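Sulfite dehydrogenase (Paracoccus pantotrophus, PDB 2XTS) oxidises protein-bound sulfane sulfur in the Sox system with a molybdenum-molybdopterin cofactor, working with a heme-bearing cytochrome partner in electron transfer. Local coordinates at residues I53-T66 / G135-E147. Sequence-based numbering, arbitrary orientation.
Sequences INFTPIHALEGTIT and GCQYTQGMIHNME. With MTE (phosphonic acidmono-(2-amino-5,6-dimercapto-4-oxo-3,7,8a,9,10,10a-hexahydro-4H-8-oxa-1,3,9,10-tetraaza-anthracen-7-ylmethyl)ester), chain E.
Gln137 reaches from helix 136-140 to the backbone of residues 55-57, and its amide is satisfied at both ends. CG stands anti to the backbone N, and the extended chain brings NE2 to 2.9 Å from Phe55 O; the N-H···O angle of 163° shows a nearly straight bond, although the donor sits above the carbonyl plane. Lys38 O takes a second bond from NE2, and Gln274 NE2 donates to OE1. Pro57 CA lies 3.5 Å from Gln137 NE2. His59 lays CE1 3.2 Å from Gln137 OE1, while its NE2 binds Gly194 O of the cytochrome chain. Replacing Gln137 by alanine removes the amide and would probably leave Phe55 O without this donor, with a gap beside Pro57 and His59.

Thr56 is held through both backbone and side chain: its N donates to Gly141 O (2.8 Å), its OG1 to Ile143 O (2.7 Å), and OG1 also accepts from Phe72 N. Near the Thr56-Gly141 bond, Met142 CG packs against Phe55 CE2 (3.6 Å), and Met142 SD makes an oblique Met-aromatic contact, 5.5 Å from the Phe55 ring centroid. Farther along, Thr66 N donates to Asn145 O at 2.9 Å with an N-H···O angle of 179°, and Thr66 OG1 accepts from Asn145 N.

These Thr56 and Thr66 bonds join the loop to strand 143-152 on both sides of His144, whose NE2 donates almost linearly (177°) to O3P of MTE at the cofactor's phosphate site in the molybdopterin-binding domain.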
loop_
_atom_site.group_PDB
_atom_site.type_symbol
_atom_site.label_atom_id
_atom_site.label_comp_id
_atom_site.label_asym_id
_atom_site.label_seq_id
_atom_site.Cartn_x
_atom_site.Cartn_y
_atom_site.Cartn_z
ATOM N N ILE A 53 13.197 -10.862 14.760
ATOM C CA ILE A 53 13.138 -9.934 13.650
ATOM C C ILE A 53 12.941 -10.748 12.375
ATOM O O ILE A 53 13.492 -11.843 12.230
ATOM C CB ILE A 53 14.485 -9.154 13.566
ATOM C CG1 ILE A 53 14.490 -8.098 12.468
ATOM C CG2 ILE A 53 15.720 -10.093 13.420
ATOM C CD1 ILE A 53 13.624 -6.962 12.758
ATOM N N ASN A 54 12.205 -10.186 11.413
ATOM C CA ASN A 54 12.280 -10.668 10.039
ATOM C C ASN A 54 12.508 -9.477 9.120
ATOM O O ASN A 54 12.644 -8.350 9.610
ATOM C CB ASN A 54 11.098 -11.568 9.670
ATOM C CG ASN A 54 9.771 -10.842 9.623
ATOM O OD1 ASN A 54 9.719 -9.663 9.284
ATOM N ND2 ASN A 54 8.673 -11.567 9.891
ATOM N N PHE A 55 12.630 -9.720 7.815
ATOM C CA PHE A 55 13.203 -8.723 6.930
ATOM C C PHE A 55 12.317 -8.457 5.720
ATOM O O PHE A 55 11.879 -9.392 5.059
ATOM C CB PHE A 55 14.579 -9.214 6.448
ATOM C CG PHE A 55 15.583 -9.360 7.545
ATOM C CD1 PHE A 55 15.699 -10.556 8.237
ATOM C CD2 PHE A 55 16.377 -8.290 7.915
ATOM C CE1 PHE A 55 16.585 -10.671 9.300
ATOM C CE2 PHE A 55 17.286 -8.421 8.950
ATOM C CZ PHE A 55 17.381 -9.602 9.633
ATOM N N THR A 56 12.068 -7.182 5.442
ATOM C CA THR A 56 11.302 -6.773 4.267
ATOM C C THR A 56 12.099 -7.062 2.989
ATOM O O THR A 56 13.291 -6.805 2.958
ATOM C CB THR A 56 11.063 -5.241 4.304
ATOM O OG1 THR A 56 10.459 -4.879 5.547
ATOM C CG2 THR A 56 10.218 -4.755 3.144
ATOM N N PRO A 57 11.442 -7.573 1.932
ATOM C CA PRO A 57 12.135 -7.882 0.667
ATOM C C PRO A 57 12.417 -6.635 -0.160
ATOM O O PRO A 57 11.993 -6.553 -1.302
ATOM C CB PRO A 57 11.159 -8.825 -0.038
ATOM C CG PRO A 57 9.838 -8.387 0.428
ATOM C CD PRO A 57 10.040 -8.043 1.893
ATOM N N ILE A 58 13.208 -5.716 0.397
ATOM C CA ILE A 58 13.497 -4.467 -0.289
ATOM C C ILE A 58 14.306 -4.623 -1.574
ATOM O O ILE A 58 14.362 -3.712 -2.344
ATOM C CB ILE A 58 14.161 -3.434 0.649
ATOM C CG1 ILE A 58 15.501 -3.933 1.202
ATOM C CG2 ILE A 58 13.192 -3.007 1.767
ATOM C CD1 ILE A 58 16.365 -2.838 1.772
ATOM N N HIS A 59 14.960 -5.756 -1.802
ATOM C CA HIS A 59 15.614 -5.995 -3.080
ATOM C C HIS A 59 14.638 -6.007 -4.241
ATOM O O HIS A 59 15.003 -5.668 -5.348
ATOM C CB HIS A 59 16.371 -7.310 -3.020
ATOM C CG HIS A 59 15.492 -8.505 -2.860
ATOM N ND1 HIS A 59 14.729 -8.704 -1.733
ATOM C CD2 HIS A 59 15.331 -9.607 -3.634
ATOM C CE1 HIS A 59 14.081 -9.845 -1.844
ATOM N NE2 HIS A 59 14.432 -10.422 -2.986
ATOM N N ALA A 60 13.414 -6.462 -3.993
ATOM C CA ALA A 60 12.445 -6.736 -5.063
ATOM C C ALA A 60 11.397 -5.659 -5.218
ATOM O O ALA A 60 10.698 -5.633 -6.215
ATOM C CB ALA A 60 11.763 -8.079 -4.829
ATOM N N LEU A 61 11.288 -4.776 -4.244
ATOM C CA LEU A 61 10.294 -3.724 -4.259
ATOM C C LEU A 61 10.756 -2.537 -5.094
ATOM O O LEU A 61 11.924 -2.371 -5.356
ATOM C CB LEU A 61 9.945 -3.292 -2.839
ATOM C CG LEU A 61 9.410 -4.376 -1.916
ATOM C CD1 LEU A 61 9.271 -3.848 -0.501
ATOM C CD2 LEU A 61 8.110 -5.036 -2.382
ATOM N N GLU A 62 9.811 -1.693 -5.477
ATOM C CA GLU A 62 10.085 -0.409 -6.119
ATOM C C GLU A 62 9.256 0.677 -5.430
ATOM O O GLU A 62 8.505 0.411 -4.479
ATOM C CB GLU A 62 9.839 -0.453 -7.648
ATOM C CG GLU A 62 11.107 -0.451 -8.480
ATOM C CD GLU A 62 11.812 0.872 -8.568
ATOM O OE1 GLU A 62 12.863 0.911 -9.242
ATOM O OE2 GLU A 62 11.358 1.874 -7.984
ATOM N N GLY A 63 9.429 1.905 -5.862
ATOM C CA GLY A 63 8.666 2.987 -5.281
ATOM C C GLY A 63 9.050 3.195 -3.836
ATOM O O GLY A 63 10.234 3.066 -3.482
ATOM N N THR A 64 8.070 3.575 -3.025
ATOM C CA THR A 64 8.293 3.883 -1.627
ATOM C C THR A 64 7.331 3.210 -0.639
ATOM O O THR A 64 7.701 3.046 0.539
ATOM C CB THR A 64 8.292 5.396 -1.348
ATOM O OG1 THR A 64 6.960 5.912 -1.434
ATOM C CG2 THR A 64 9.258 6.151 -2.259
ATOM N N ILE A 65 6.127 2.833 -1.080
ATOM C CA ILE A 65 5.150 2.231 -0.178
ATOM C C ILE A 65 5.481 0.764 0.022
ATOM O O ILE A 65 5.627 0.029 -0.953
ATOM C CB ILE A 65 3.721 2.354 -0.774
ATOM C CG1 ILE A 65 3.290 3.827 -0.850
ATOM C CG2 ILE A 65 2.714 1.529 0.017
ATOM C CD1 ILE A 65 3.173 4.518 0.471
ATOM N N THR A 66 5.625 0.317 1.273
ATOM C CA THR A 66 5.891 -1.093 1.514
ATOM C C THR A 66 4.571 -1.854 1.589
ATOM O O THR A 66 3.705 -1.475 2.371
ATOM C CB THR A 66 6.615 -1.312 2.871
ATOM O OG1 THR A 66 7.711 -0.391 3.021
ATOM C CG2 THR A 66 7.127 -2.771 2.958
ATOM N N GLY A 135 22.679 -9.833 0.822
ATOM C CA GLY A 135 21.434 -9.297 0.287
ATOM C C GLY A 135 20.948 -8.115 1.071
ATOM O O GLY A 135 20.911 -8.176 2.296
ATOM N N CYS A 136 20.493 -7.074 0.380
ATOM C CA CYS A 136 19.972 -5.911 1.071
ATOM C C CYS A 136 18.698 -6.210 1.856
ATOM O O CYS A 136 18.417 -5.511 2.821
ATOM C CB CYS A 136 19.774 -4.709 0.131
ATOM S SG CYS A 136 18.606 -4.972 -1.203
ATOM N N GLN A 137 17.942 -7.248 1.507
ATOM C CA GLN A 137 16.836 -7.658 2.375
ATOM C C GLN A 137 17.360 -7.860 3.797
ATOM O O GLN A 137 16.727 -7.460 4.788
ATOM C CB GLN A 137 16.229 -8.969 1.866
ATOM C CG GLN A 137 15.184 -9.538 2.793
ATOM C CD GLN A 137 14.209 -10.466 2.110
ATOM O OE1 GLN A 137 14.554 -11.077 1.096
ATOM N NE2 GLN A 137 13.002 -10.569 2.653
ATOM N N TYR A 138 18.538 -8.480 3.903
ATOM C CA TYR A 138 19.105 -8.847 5.209
ATOM C C TYR A 138 19.859 -7.699 5.867
ATOM O O TYR A 138 19.777 -7.500 7.069
ATOM C CB TYR A 138 20.016 -10.087 5.062
ATOM C CG TYR A 138 19.286 -11.210 4.394
ATOM C CD1 TYR A 138 18.304 -11.912 5.068
ATOM C CD2 TYR A 138 19.525 -11.524 3.078
ATOM C CE1 TYR A 138 17.594 -12.905 4.447
ATOM C CE2 TYR A 138 18.792 -12.501 2.436
ATOM C CZ TYR A 138 17.843 -13.200 3.136
ATOM O OH TYR A 138 17.087 -14.167 2.531
ATOM N N THR A 139 20.645 -6.969 5.084
ATOM C CA THR A 139 21.498 -5.946 5.662
ATOM C C THR A 139 20.826 -4.575 5.811
ATOM O O THR A 139 21.317 -3.739 6.571
ATOM C CB THR A 139 22.846 -5.855 4.888
ATOM O OG1 THR A 139 22.632 -5.700 3.484
ATOM C CG2 THR A 139 23.666 -7.100 5.095
ATOM N N GLN A 140 19.670 -4.358 5.152
ATOM C CA GLN A 140 18.935 -3.107 5.243
ATOM C C GLN A 140 17.419 -3.277 5.392
ATOM O O GLN A 140 16.715 -2.280 5.431
ATOM C CB GLN A 140 19.260 -2.197 4.043
ATOM C CG GLN A 140 20.623 -1.477 4.069
ATOM C CD GLN A 140 21.775 -2.344 3.558
ATOM O OE1 GLN A 140 21.573 -3.343 2.878
ATOM N NE2 GLN A 140 22.993 -1.920 3.835
ATOM N N GLY A 141 16.924 -4.510 5.443
ATOM C CA GLY A 141 15.492 -4.740 5.356
ATOM C C GLY A 141 14.683 -4.707 6.642
ATOM O O GLY A 141 13.510 -5.026 6.617
ATOM N N MET A 142 15.260 -4.279 7.760
ATOM C CA MET A 142 14.474 -4.012 8.962
ATOM C C MET A 142 13.885 -2.595 8.844
ATOM O O MET A 142 14.196 -1.697 9.634
ATOM C CB MET A 142 15.292 -4.135 10.258
ATOM C CG MET A 142 16.111 -5.353 10.424
ATOM S SD MET A 142 16.911 -5.249 12.064
ATOM C CE MET A 142 18.176 -6.507 11.923
ATOM N N ILE A 143 13.020 -2.397 7.847
ATOM C CA ILE A 143 12.434 -1.122 7.583
ATOM C C ILE A 143 11.136 -1.339 6.814
ATOM O O ILE A 143 11.016 -2.259 6.004
ATOM C CB ILE A 143 13.424 -0.238 6.751
ATOM C CG1 ILE A 143 12.985 1.216 6.715
ATOM C CG2 ILE A 143 13.654 -0.776 5.330
ATOM C CD1 ILE A 143 14.137 2.151 6.374
ATOM N N HIS A 144 10.189 -0.443 7.036
ATOM C CA HIS A 144 8.995 -0.356 6.210
ATOM C C HIS A 144 8.528 1.094 6.167
ATOM O O HIS A 144 8.985 1.921 6.950
ATOM C CB HIS A 144 7.882 -1.363 6.612
ATOM C CG HIS A 144 7.336 -1.259 7.995
ATOM N ND1 HIS A 144 6.741 -0.119 8.492
ATOM C CD2 HIS A 144 7.167 -2.220 8.930
ATOM C CE1 HIS A 144 6.273 -0.379 9.701
ATOM N NE2 HIS A 144 6.520 -1.644 9.992
ATOM N N ASN A 145 7.640 1.398 5.227
ATOM C CA ASN A 145 7.206 2.758 4.964
ATOM C C ASN A 145 5.759 2.728 4.560
ATOM O O ASN A 145 5.413 2.171 3.553
ATOM C CB ASN A 145 8.081 3.353 3.858
ATOM C CG ASN A 145 7.848 4.837 3.597
ATOM O OD1 ASN A 145 7.208 5.214 2.589
ATOM N ND2 ASN A 145 8.400 5.667 4.411
ATOM N N MET A 146 4.929 3.325 5.382
ATOM C CA MET A 146 3.490 3.268 5.198
ATOM C C MET A 146 2.863 4.649 5.383
ATOM O O MET A 146 3.401 5.544 6.046
ATOM C CB MET A 146 2.840 2.286 6.187
ATOM C CG MET A 146 3.507 0.939 6.168
ATOM S SD MET A 146 2.546 -0.276 7.087
ATOM C CE MET A 146 3.650 -1.683 6.981
ATOM N N GLU A 147 1.690 4.804 4.774
ATOM C CA GLU A 147 0.808 5.952 4.995
ATOM C C GLU A 147 -0.065 5.668 6.208
ATOM O O GLU A 147 -0.893 4.764 6.152
ATOM C CB GLU A 147 -0.078 6.158 3.770
ATOM C CG GLU A 147 -1.096 7.295 3.901
ATOM C CD GLU A 147 -2.126 7.290 2.785
ATOM O OE1 GLU A 147 -2.947 6.361 2.718
ATOM O OE2 GLU A 147 -2.154 8.248 1.991
HETATM N N1 MTE E . 5.854 -2.708 20.496
HETATM C C2 MTE E . 5.570 -3.668 21.369
HETATM N N2 MTE E . 4.471 -3.536 22.144
HETATM N N3 MTE E . 6.326 -4.776 21.487
HETATM C C4 MTE E . 7.445 -4.984 20.735
HETATM O O4 MTE E . 8.085 -6.044 20.896
HETATM N N5 MTE E . 8.986 -4.000 19.015
HETATM C C6 MTE E . 9.453 -2.689 18.627
HETATM C C7 MTE E . 8.388 -1.784 18.028
HETATM N N8 MTE E . 7.224 -1.760 18.875
HETATM C C9 MTE E . 7.835 -3.964 19.782
HETATM C C10 MTE E . 6.969 -2.781 19.708
HETATM C "C1'" MTE E . 10.640 -2.737 17.682
HETATM S "S1'" MTE E . 12.213 -3.155 18.326
HETATM C "C2'" MTE E . 10.530 -2.386 16.379
HETATM S "S2'" MTE E . 11.899 -2.258 15.346
HETATM C "C3'" MTE E . 9.165 -2.054 15.817
HETATM O "O3'" MTE E . 8.076 -2.265 16.731
HETATM C "C4'" MTE E . 8.873 -2.930 14.613
HETATM O "O4'" MTE E . 7.615 -2.551 14.036
HETATM P P MTE E . 6.951 -3.621 13.043
HETATM O O1P MTE E . 8.046 -3.711 11.938
HETATM O O2P MTE E . 6.800 -4.943 13.722
HETATM O O3P MTE E . 5.709 -2.967 12.542
#